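Local coordinates for protein inactive glucansucrase (Lactobacillus reuteri, PDB 5JBD) that is of unknown function but belongs to the glucansucrases of glycosyl hydrolase family 70, is called inactive, and has a TIM-type barrel at its core, at residues Asn672-Asn677 with Ala731-Ala736; Ala473-Glu478 with Asn668-Val673; Phe689-Ala694 with Leu742-Asp747. All coordinates share one frame; numbering follows the deposited sequence.

Interaction 1 (Asn672-Asn677 with Ala731-Ala736)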
loop_
_atom_site.group_PDB
_atom_site.type_symbol
_atom_site.label_atom_id
_atom_site.label_comp_id
_atom_site.label_asym_id
_atom_site.label_seq_id
_atom_site.Cartn_x
_atom_site.Cartn_y
_atom_site.Cartn_z
ATOM N N ASN A 672 3.305 3.664 -22.054
ATOM C CA ASN A 672 3.601 4.255 -23.362
ATOM C C ASN A 672 3.917 5.743 -23.282
ATOM O O ASN A 672 4.833 6.228 -23.958
ATOM C CB ASN A 672 2.460 3.968 -24.349
ATOM C CG ASN A 672 2.295 2.472 -24.615
ATOM O OD1 ASN A 672 3.257 1.700 -24.490
ATOM N ND2 ASN A 672 1.086 2.049 -24.937
ATOM N N VAL A 673 3.161 6.460 -22.458
ATOM C CA VAL A 673 3.417 7.888 -22.234
ATOM C C VAL A 673 4.809 8.085 -21.616
ATOM O O VAL A 673 5.563 8.954 -22.059
ATOM C CB VAL A 673 2.310 8.544 -21.365
ATOM C CG1 VAL A 673 2.622 10.017 -21.111
ATOM C CG2 VAL A 673 0.949 8.377 -22.033
ATOM N N ILE A 674 5.169 7.253 -20.637
ATOM C CA ILE A 674 6.497 7.341 -19.985
ATOM C C ILE A 674 7.632 7.127 -21.003
ATOM O O ILE A 674 8.577 7.924 -21.062
ATOM C CB ILE A 674 6.615 6.376 -18.777
ATOM C CG1 ILE A 674 5.691 6.820 -17.641
ATOM C CG2 ILE A 674 8.052 6.287 -18.260
ATOM C CD1 ILE A 674 5.340 5.748 -16.627
ATOM N N ALA A 675 7.521 6.063 -21.803
ATOM C CA ALA A 675 8.510 5.754 -22.855
ATOM C C ALA A 675 8.706 6.921 -23.815
ATOM O O ALA A 675 9.838 7.324 -24.088
ATOM C CB ALA A 675 8.085 4.517 -23.633
ATOM N N LYS A 676 7.592 7.481 -24.291
ATOM C CA LYS A 676 7.630 8.629 -25.203
ATOM C C LYS A 676 8.344 9.853 -24.581
ATOM O O LYS A 676 9.019 10.610 -25.284
ATOM C CB LYS A 676 6.203 8.994 -25.622
ATOM C CG LYS A 676 6.096 10.002 -26.754
ATOM C CD LYS A 676 4.630 10.316 -27.054
ATOM C CE LYS A 676 4.444 11.655 -27.757
ATOM N NZ LYS A 676 4.443 11.517 -29.239
ATOM N N ASN A 677 8.213 10.017 -23.266
ATOM C CA ASN A 677 8.778 11.167 -22.533
ATOM C C ASN A 677 10.105 10.892 -21.809
ATOM O O ASN A 677 10.535 11.677 -20.972
ATOM C CB ASN A 677 7.730 11.678 -21.536
ATOM C CG ASN A 677 6.600 12.414 -22.221
ATOM O OD1 ASN A 677 6.749 13.580 -22.556
ATOM N ND2 ASN A 677 5.475 11.741 -22.434
ATOM N N ALA A 731 8.331 -3.545 -20.189
ATOM C CA ALA A 731 9.718 -3.857 -20.553
ATOM C C ALA A 731 10.315 -2.861 -21.551
ATOM O O ALA A 731 11.482 -2.471 -21.417
ATOM C CB ALA A 731 9.828 -5.274 -21.096
ATOM N N ASN A 732 9.526 -2.456 -22.553
ATOM C CA ASN A 732 9.966 -1.423 -23.498
ATOM C C ASN A 732 10.143 -0.068 -22.814
ATOM O O ASN A 732 11.072 0.661 -23.137
ATOM C CB ASN A 732 8.987 -1.284 -24.669
ATOM C CG ASN A 732 9.153 -2.383 -25.703
ATOM O OD1 ASN A 732 10.263 -2.897 -25.949
ATOM N ND2 ASN A 732 8.056 -2.752 -26.318
ATOM N N THR A 733 9.269 0.241 -21.852
ATOM C CA THR A 733 9.372 1.484 -21.081
ATOM C C THR A 733 10.645 1.518 -20.231
ATOM O O THR A 733 11.355 2.525 -20.216
ATOM C CB THR A 733 8.118 1.696 -20.207
ATOM O OG1 THR A 733 6.963 1.705 -21.056
ATOM C CG2 THR A 733 8.191 3.008 -19.434
ATOM N N ILE A 734 10.949 0.405 -19.558
ATOM C CA ILE A 734 12.184 0.315 -18.765
ATOM C C ILE A 734 13.408 0.535 -19.663
ATOM O O ILE A 734 14.333 1.274 -19.296
ATOM C CB ILE A 734 12.277 -1.016 -17.996
ATOM C CG1 ILE A 734 11.194 -1.062 -16.918
ATOM C CG2 ILE A 734 13.657 -1.176 -17.350
ATOM C CD1 ILE A 734 10.951 -2.426 -16.333
ATOM N N ALA A 735 13.399 -0.091 -20.838
ATOM C CA ALA A 735 14.504 0.048 -21.809
ATOM C C ALA A 735 14.663 1.488 -22.288
ATOM O O ALA A 735 15.788 1.983 -22.412
ATOM C CB ALA A 735 14.301 -0.876 -22.992
ATOM N N ALA A 736 13.534 2.152 -22.548
ATOM C CA ALA A 736 13.547 3.565 -22.945
ATOM C C ALA A 736 14.133 4.469 -21.852
ATOM O O ALA A 736 14.932 5.355 -22.146
ATOM C CB ALA A 736 12.145 4.028 -23.330
#

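Interaction 2 (Ala473-Glu478 with Asn668-Val673)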
loop_
_atom_site.group_PDB
_atom_site.type_symbol
_atom_site.label_atom_id
_atom_site.label_comp_id
_atom_site.label_asym_id
_atom_site.label_seq_id
_atom_site.Cartn_x
_atom_site.Cartn_y
_atom_site.Cartn_z
ATOM N N ALA A 473 -6.344 13.428 -14.247
ATOM C CA ALA A 473 -6.497 13.455 -15.699
ATOM C C ALA A 473 -5.733 12.281 -16.316
ATOM O O ALA A 473 -5.039 11.535 -15.621
ATOM C CB ALA A 473 -6.009 14.776 -16.279
ATOM N N GLN A 474 -5.875 12.107 -17.626
ATOM C CA GLN A 474 -5.078 11.110 -18.340
ATOM C C GLN A 474 -3.575 11.408 -18.163
ATOM O O GLN A 474 -3.170 12.559 -17.915
ATOM C CB GLN A 474 -5.477 11.046 -19.820
ATOM C CG GLN A 474 -6.851 10.430 -20.048
ATOM C CD GLN A 474 -6.904 8.963 -19.695
ATOM O OE1 GLN A 474 -6.139 8.162 -20.227
ATOM N NE2 GLN A 474 -7.823 8.594 -18.810
ATOM N N TYR A 475 -2.765 10.357 -18.232
ATOM C CA TYR A 475 -1.388 10.426 -17.731
ATOM C C TYR A 475 -0.548 11.492 -18.426
ATOM O O TYR A 475 -0.374 11.466 -19.644
ATOM C CB TYR A 475 -0.695 9.048 -17.816
ATOM C CG TYR A 475 0.573 8.967 -16.978
ATOM C CD1 TYR A 475 0.510 8.792 -15.587
ATOM C CD2 TYR A 475 1.819 9.085 -17.563
ATOM C CE1 TYR A 475 1.663 8.722 -14.814
ATOM C CE2 TYR A 475 2.987 9.023 -16.806
ATOM C CZ TYR A 475 2.916 8.850 -15.432
ATOM O OH TYR A 475 4.099 8.789 -14.703
ATOM N N MET A 476 -0.043 12.443 -17.637
ATOM C CA MET A 476 0.760 13.572 -18.121
ATOM C C MET A 476 0.058 14.525 -19.117
ATOM O O MET A 476 0.729 15.362 -19.713
ATOM C CB MET A 476 2.125 13.104 -18.688
ATOM C CG MET A 476 3.078 12.540 -17.635
ATOM S SD MET A 476 4.588 11.816 -18.303
ATOM C CE MET A 476 5.506 13.266 -18.839
ATOM N N GLN A 477 -1.271 14.457 -19.248
ATOM C CA GLN A 477 -2.011 15.378 -20.152
ATOM C C GLN A 477 -2.137 16.820 -19.642
ATOM O O GLN A 477 -2.228 17.732 -20.459
ATOM C CB GLN A 477 -3.431 14.870 -20.458
ATOM C CG GLN A 477 -3.522 13.534 -21.181
ATOM C CD GLN A 477 -2.511 13.341 -22.294
ATOM O OE1 GLN A 477 -2.621 13.934 -23.372
ATOM N NE2 GLN A 477 -1.510 12.495 -22.034
ATOM N N GLU A 478 -2.162 17.020 -18.319
ATOM C CA GLU A 478 -2.351 18.354 -17.716
ATOM C C GLU A 478 -1.259 18.642 -16.691
ATOM O O GLU A 478 -1.138 17.921 -15.697
ATOM C CB GLU A 478 -3.705 18.437 -17.007
ATOM C CG GLU A 478 -4.914 18.405 -17.930
ATOM C CD GLU A 478 -6.247 18.378 -17.184
ATOM O OE1 GLU A 478 -6.286 18.563 -15.947
ATOM O OE2 GLU A 478 -7.283 18.168 -17.846
ATOM N N ASN A 668 -2.607 6.182 -24.318
ATOM C CA ASN A 668 -2.672 6.800 -22.980
ATOM C C ASN A 668 -2.256 5.879 -21.818
ATOM O O ASN A 668 -2.281 6.315 -20.662
ATOM C CB ASN A 668 -4.075 7.381 -22.712
ATOM C CG ASN A 668 -4.333 8.687 -23.453
ATOM O OD1 ASN A 668 -3.426 9.305 -24.002
ATOM N ND2 ASN A 668 -5.586 9.109 -23.470
ATOM N N HIS A 669 -1.882 4.628 -22.105
ATOM C CA HIS A 669 -1.268 3.768 -21.097
ATOM C C HIS A 669 -0.059 4.494 -20.525
ATOM O O HIS A 669 0.790 4.968 -21.271
ATOM C CB HIS A 669 -0.789 2.442 -21.699
ATOM C CG HIS A 669 -1.889 1.483 -22.042
ATOM N ND1 HIS A 669 -1.638 0.187 -22.441
ATOM C CD2 HIS A 669 -3.236 1.623 -22.048
ATOM C CE1 HIS A 669 -2.780 -0.436 -22.660
ATOM N NE2 HIS A 669 -3.766 0.414 -22.425
ATOM N N ALA A 670 0.021 4.573 -19.206
ATOM C CA ALA A 670 1.150 5.249 -18.564
ATOM C C ALA A 670 2.492 4.726 -19.097
ATOM O O ALA A 670 3.405 5.516 -19.342
ATOM C CB ALA A 670 1.072 5.099 -17.046
ATOM N N TYR A 671 2.597 3.410 -19.328
ATOM C CA TYR A 671 3.854 2.846 -19.826
ATOM C C TYR A 671 4.263 3.478 -21.150
ATOM O O TYR A 671 5.424 3.843 -21.326
ATOM C CB TYR A 671 3.794 1.311 -19.940
ATOM C CG TYR A 671 3.679 0.547 -18.614
ATOM C CD1 TYR A 671 4.199 1.056 -17.423
ATOM C CD2 TYR A 671 3.026 -0.678 -18.560
ATOM C CE1 TYR A 671 4.062 0.373 -16.222
ATOM C CE2 TYR A 671 2.901 -1.377 -17.371
ATOM C CZ TYR A 671 3.441 -0.844 -16.195
ATOM O OH TYR A 671 3.316 -1.515 -15.011
ATOM N N ASN A 672 3.305 3.664 -22.054
ATOM C CA ASN A 672 3.601 4.255 -23.362
ATOM C C ASN A 672 3.917 5.743 -23.282
ATOM O O ASN A 672 4.833 6.228 -23.958
ATOM C CB ASN A 672 2.460 3.968 -24.349
ATOM C CG ASN A 672 2.295 2.472 -24.615
ATOM O OD1 ASN A 672 3.257 1.700 -24.490
ATOM N ND2 ASN A 672 1.086 2.049 -24.937
ATOM N N VAL A 673 3.161 6.460 -22.458
ATOM C CA VAL A 673 3.417 7.888 -22.234
ATOM C C VAL A 673 4.809 8.085 -21.616
ATOM O O VAL A 673 5.563 8.954 -22.059
ATOM C CB VAL A 673 2.310 8.544 -21.365
ATOM C CG1 VAL A 673 2.622 10.017 -21.111
ATOM C CG2 VAL A 673 0.949 8.377 -22.033
HETATM O O HOH W 1 -3.716 7.703 -18.930
#

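Interaction 3 (Phe689-Ala694 with Leu742-Asp747)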
loop_
_atom_site.group_PDB
_atom_site.type_symbol
_atom_site.label_atom_id
_atom_site.label_comp_id
_atom_site.label_asym_id
_atom_site.label_seq_id
_atom_site.Cartn_x
_atom_site.Cartn_y
_atom_site.Cartn_z
ATOM N N PHE A 689 13.874 6.111 -11.237
ATOM C CA PHE A 689 12.446 6.154 -11.605
ATOM C C PHE A 689 11.700 5.091 -10.813
ATOM O O PHE A 689 11.887 3.885 -11.043
ATOM C CB PHE A 689 12.318 5.943 -13.120
ATOM C CG PHE A 689 11.041 6.484 -13.729
ATOM C CD1 PHE A 689 9.931 5.674 -13.872
ATOM C CD2 PHE A 689 10.970 7.795 -14.194
ATOM C CE1 PHE A 689 8.763 6.158 -14.440
ATOM C CE2 PHE A 689 9.803 8.289 -14.775
ATOM C CZ PHE A 689 8.701 7.468 -14.894
ATOM N N TRP A 690 10.871 5.527 -9.863
ATOM C CA TRP A 690 10.059 4.639 -9.041
ATOM C C TRP A 690 8.762 4.346 -9.801
ATOM O O TRP A 690 7.912 5.237 -10.008
ATOM C CB TRP A 690 9.822 5.246 -7.647
ATOM C CG TRP A 690 8.740 4.681 -6.777
ATOM C CD1 TRP A 690 8.093 3.484 -6.907
ATOM C CD2 TRP A 690 8.167 5.313 -5.628
ATOM N NE1 TRP A 690 7.156 3.331 -5.917
ATOM C CE2 TRP A 690 7.173 4.439 -5.118
ATOM C CE3 TRP A 690 8.391 6.531 -4.978
ATOM C CZ2 TRP A 690 6.394 4.756 -3.993
ATOM C CZ3 TRP A 690 7.627 6.844 -3.858
ATOM C CH2 TRP A 690 6.650 5.955 -3.370
ATOM N N MET A 691 8.617 3.086 -10.202
ATOM C CA MET A 691 7.427 2.613 -10.913
ATOM C C MET A 691 6.422 1.991 -9.951
ATOM O O MET A 691 6.788 1.288 -9.005
ATOM C CB MET A 691 7.808 1.611 -12.001
ATOM C CG MET A 691 8.789 2.198 -13.002
ATOM S SD MET A 691 8.753 1.518 -14.672
ATOM C CE MET A 691 7.165 2.166 -15.186
ATOM N N ALA A 692 5.150 2.256 -10.224
ATOM C CA ALA A 692 4.047 1.715 -9.449
ATOM C C ALA A 692 4.131 0.200 -9.334
ATOM O O ALA A 692 4.686 -0.453 -10.222
ATOM C CB ALA A 692 2.720 2.108 -10.095
ATOM N N PRO A 693 3.569 -0.369 -8.254
ATOM C CA PRO A 693 3.480 -1.824 -8.210
ATOM C C PRO A 693 2.698 -2.307 -9.440
ATOM O O PRO A 693 1.564 -1.876 -9.670
ATOM C CB PRO A 693 2.693 -2.091 -6.914
ATOM C CG PRO A 693 1.908 -0.842 -6.697
ATOM C CD PRO A 693 2.836 0.246 -7.131
ATOM N N ALA A 694 3.327 -3.169 -10.236
ATOM C CA ALA A 694 2.869 -3.445 -11.588
ATOM C C ALA A 694 1.988 -4.698 -11.683
ATOM O O ALA A 694 1.553 -5.060 -12.768
ATOM C CB ALA A 694 4.077 -3.569 -12.500
ATOM N N LEU A 742 18.655 6.680 -17.078
ATOM C CA LEU A 742 18.067 6.479 -15.741
ATOM C C LEU A 742 18.205 5.037 -15.295
ATOM O O LEU A 742 18.379 4.128 -16.125
ATOM C CB LEU A 742 16.563 6.822 -15.741
ATOM C CG LEU A 742 16.213 8.311 -15.656
ATOM C CD1 LEU A 742 16.592 9.039 -16.928
ATOM C CD2 LEU A 742 14.740 8.527 -15.327
ATOM N N LYS A 743 18.088 4.829 -13.990
ATOM C CA LYS A 743 17.847 3.508 -13.420
ATOM C C LYS A 743 16.415 3.479 -12.944
ATOM O O LYS A 743 15.825 4.534 -12.685
ATOM C CB LYS A 743 18.803 3.217 -12.259
ATOM C CG LYS A 743 20.284 3.214 -12.660
ATOM C CD LYS A 743 20.630 2.063 -13.586
ATOM C CE LYS A 743 22.141 1.978 -13.796
ATOM N NZ LYS A 743 22.552 2.781 -14.959
ATOM N N VAL A 744 15.854 2.275 -12.850
ATOM C CA VAL A 744 14.432 2.089 -12.581
ATOM C C VAL A 744 14.208 1.134 -11.409
ATOM O O VAL A 744 14.772 0.034 -11.384
ATOM C CB VAL A 744 13.716 1.519 -13.831
ATOM C CG1 VAL A 744 12.199 1.602 -13.671
ATOM C CG2 VAL A 744 14.158 2.238 -15.105
ATOM N N GLN A 745 13.355 1.524 -10.465
ATOM C CA GLN A 745 12.991 0.661 -9.334
ATOM C C GLN A 745 11.542 0.219 -9.411
ATOM O O GLN A 745 10.688 0.948 -9.905
ATOM C CB GLN A 745 13.233 1.358 -7.996
ATOM C CG GLN A 745 14.702 1.669 -7.717
ATOM C CD GLN A 745 15.214 2.941 -8.388
ATOM O OE1 GLN A 745 14.494 3.937 -8.504
ATOM N NE2 GLN A 745 16.463 2.905 -8.851
ATOM N N GLU A 746 11.268 -0.986 -8.924
ATOM C CA GLU A 746 9.891 -1.483 -8.807
ATOM C C GLU A 746 9.498 -1.466 -7.350
ATOM O O GLU A 746 10.296 -1.785 -6.470
ATOM C CB GLU A 746 9.745 -2.914 -9.374
ATOM C CG GLU A 746 8.422 -3.630 -9.089
ATOM C CD GLU A 746 7.171 -2.978 -9.690
ATOM O OE1 GLU A 746 7.139 -1.734 -9.916
ATOM O OE2 GLU A 746 6.183 -3.730 -9.899
ATOM N N ASP A 747 8.261 -1.062 -7.121
ATOM C CA ASP A 747 7.607 -1.133 -5.831
ATOM C C ASP A 747 7.318 -2.600 -5.549
ATOM O O ASP A 747 6.431 -3.181 -6.173
ATOM C CB ASP A 747 6.295 -0.328 -5.898
ATOM C CG ASP A 747 5.858 0.226 -4.566
ATOM O OD1 ASP A 747 6.032 -0.471 -3.550
ATOM O OD2 ASP A 747 5.327 1.378 -4.549
#

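Interaction 1 (Asn672-Asn677 with Ala731-Ala736)
Ile674 and Thr733 make the tightest apolar touch between these two helical segments. Their CG2 methyls approach to 3.5 Å, closer than usual van der Waals contact, with the two side chains crossing at about a right angle. In Thr733, CG2 lies anti to the backbone N and beside the carbonyl carbon, which turns this methyl toward Ile674. A second apolar touch joins Ala675 CB and Ala736 CB at 4.1 Å. The backbones come close beside these short side chains: the CA atoms of Ala675 and Thr733 are 4.7 Å apart.

The polar ends turn to partners just outside the two segments. Thr733 OG1, 4.0 Å from Ala675 CB, lies within hydrogen-bonding reach of two carbonyls, Tyr671 O, one turn before Ala675, and Glu729 O of its own helix; its single proton can only be shared or alternate between them. Asn672 ND2 is held by Val666 O and Glu729 OE2.

Within the segment 672-677, Asn677 closes the helix end. Its ND2 donates to Val673 O at 2.8 Å with an N-H...O angle of 163°, while Asn677 N reaches the same oxygen from the opposite face of the carbonyl plane.

The helix axes approach to 8.6 Å and run nearly parallel, at 21°, as expected of neighbouring helices in the outer layer of a TIM-type (beta/alpha)8 barrel.

Interaction 2 (Ala473-Glu478 with Asn668-Val673)
A single water is gripped by Gln474, Tyr475 and Asn668 and bridges the two segments. It donates to Asn668 O at 2.6 Å and to Gln474 OE1 at 2.8 Å, and accepts from Tyr475 N at 2.9 Å, so three polar groups share one mediator. The contact brings a type II beta turn, Gln474 to Gln477, against the start of helix 670-676. The turn lies in the loop between helices 465-468 and 483-496, and both partners belong to the helix-and-loop surroundings of a TIM-type barrel.

Beside the water, the Gln474 and Asn668 side chains cross at about a right angle, and Gln474 OE1 lies 3.3 Å from Asn668 CB. Both amides are also tied to residues leading into the helix: Gln474 NE2 donates to Glu662 O, Gln474 OE1 accepts from Thr664 N, and Asn668 ND2 bonds Thr664 OG1.

The apolar half is centred on Tyr475, whose CG stands anti to the backbone N (chi1 -164°), which carries the base of the ring to Ala670, CG to CB 3.9 Å. Ala670 CB sits over the centre of one ring face, 4.0 Å from the centroid and 13° off the normal, a clear CH-pi contact. Val673 CG1 instead approaches in the ring plane, at the edge, 3.8 Å from Tyr475 CD2. Beyond the ring, Tyr475 OH bonds Asp655 O. Val673 CG1 also meets Met476 SD, the two side chains sliding past each other in opposite directions.

At the exposed side of the turn, Gln477 folds back over the backbone: its NE2 donates to Tyr475 O at 2.8 Å, coming from above the carbonyl plane with an N-H...O angle of 148°.

Interaction 3 (Phe689-Ala694 with Leu742-Asp747)
Met691 and Val744 pack tightly where two neighbouring parallel strands of the TIM-type barrel, 688-691 and 743-748, run side by side: Met691 CG and Val744 CG1 are 3.5 Å apart. Helix 727-739 lies between these strands in the chain, completing a beta-alpha-beta crossover. The ladder is built from Phe689 N to Lys743 O, Gln745 N to Phe689 O and Met691 N to Gln745 O. The last of these is nearly straight, with an N-H...O angle of 170°. The face bearing Phe689, Met691 and Val744 looks outward to the helices, with Leu737 touching Phe689 and Val744, and Leu730 touching Met691. Phe689 CD2 and Leu742 CD2 make a buried but wider contact, 4.0 Å apart in an oblique approach. The loose side is limited to Lys743, which is partly exposed and has its CB directed away from the partner strand.

Toward Asp747 the backbone pairing weakens, with a weak bond of 3.4 Å from Asp747 N to Met691 O as the first strand gives way to loop, but side chains fill that end. In Glu746 the bend at chi2 (63°) sets CD beside the loop that follows Met691, where OE2 accepts from Ala694 N at 2.9 Å through its syn lone pair. Pro693 CD packs on Asp747 CB at 3.7 Å, those two side chains lying alongside and pointing the same way.

Trp690 and Gln745 lie on the opposite face, and the Asp747 carboxylate reaches the edge of the Trp690 indole. Arg281 forms a salt bridge to Asp747 OD1, and Tyr707 OH bonds its OD2. Trp690 NE1 also donates to Asp747 OD2, at 3.0 Å; this oxygen lies in the indole plane, yet is itself met from above its carboxylate plane, 49° out.

Helix 670-676 ties the set together. Interactions 1 and 2 share its Asn672 and Val673, with centres about 11 Å apart, and are also joined by packing of Asn677 CG on Met476 CE (3.7 Å). Ile674 connects all three: its CG1 packs on Tyr475 CE2 (3.6 Å), and its CG2 on Phe689 CZ (3.6 Å). Tyr671 adds a second link inward, CE1 to Met691 CE at 3.7 Å. The sequence from turn through helix pair to strand pair thus runs from the outside of the barrel to its wall. Among the calcium-binding residues, Asn751 follows the strand of interaction 3, four positions after Asp747.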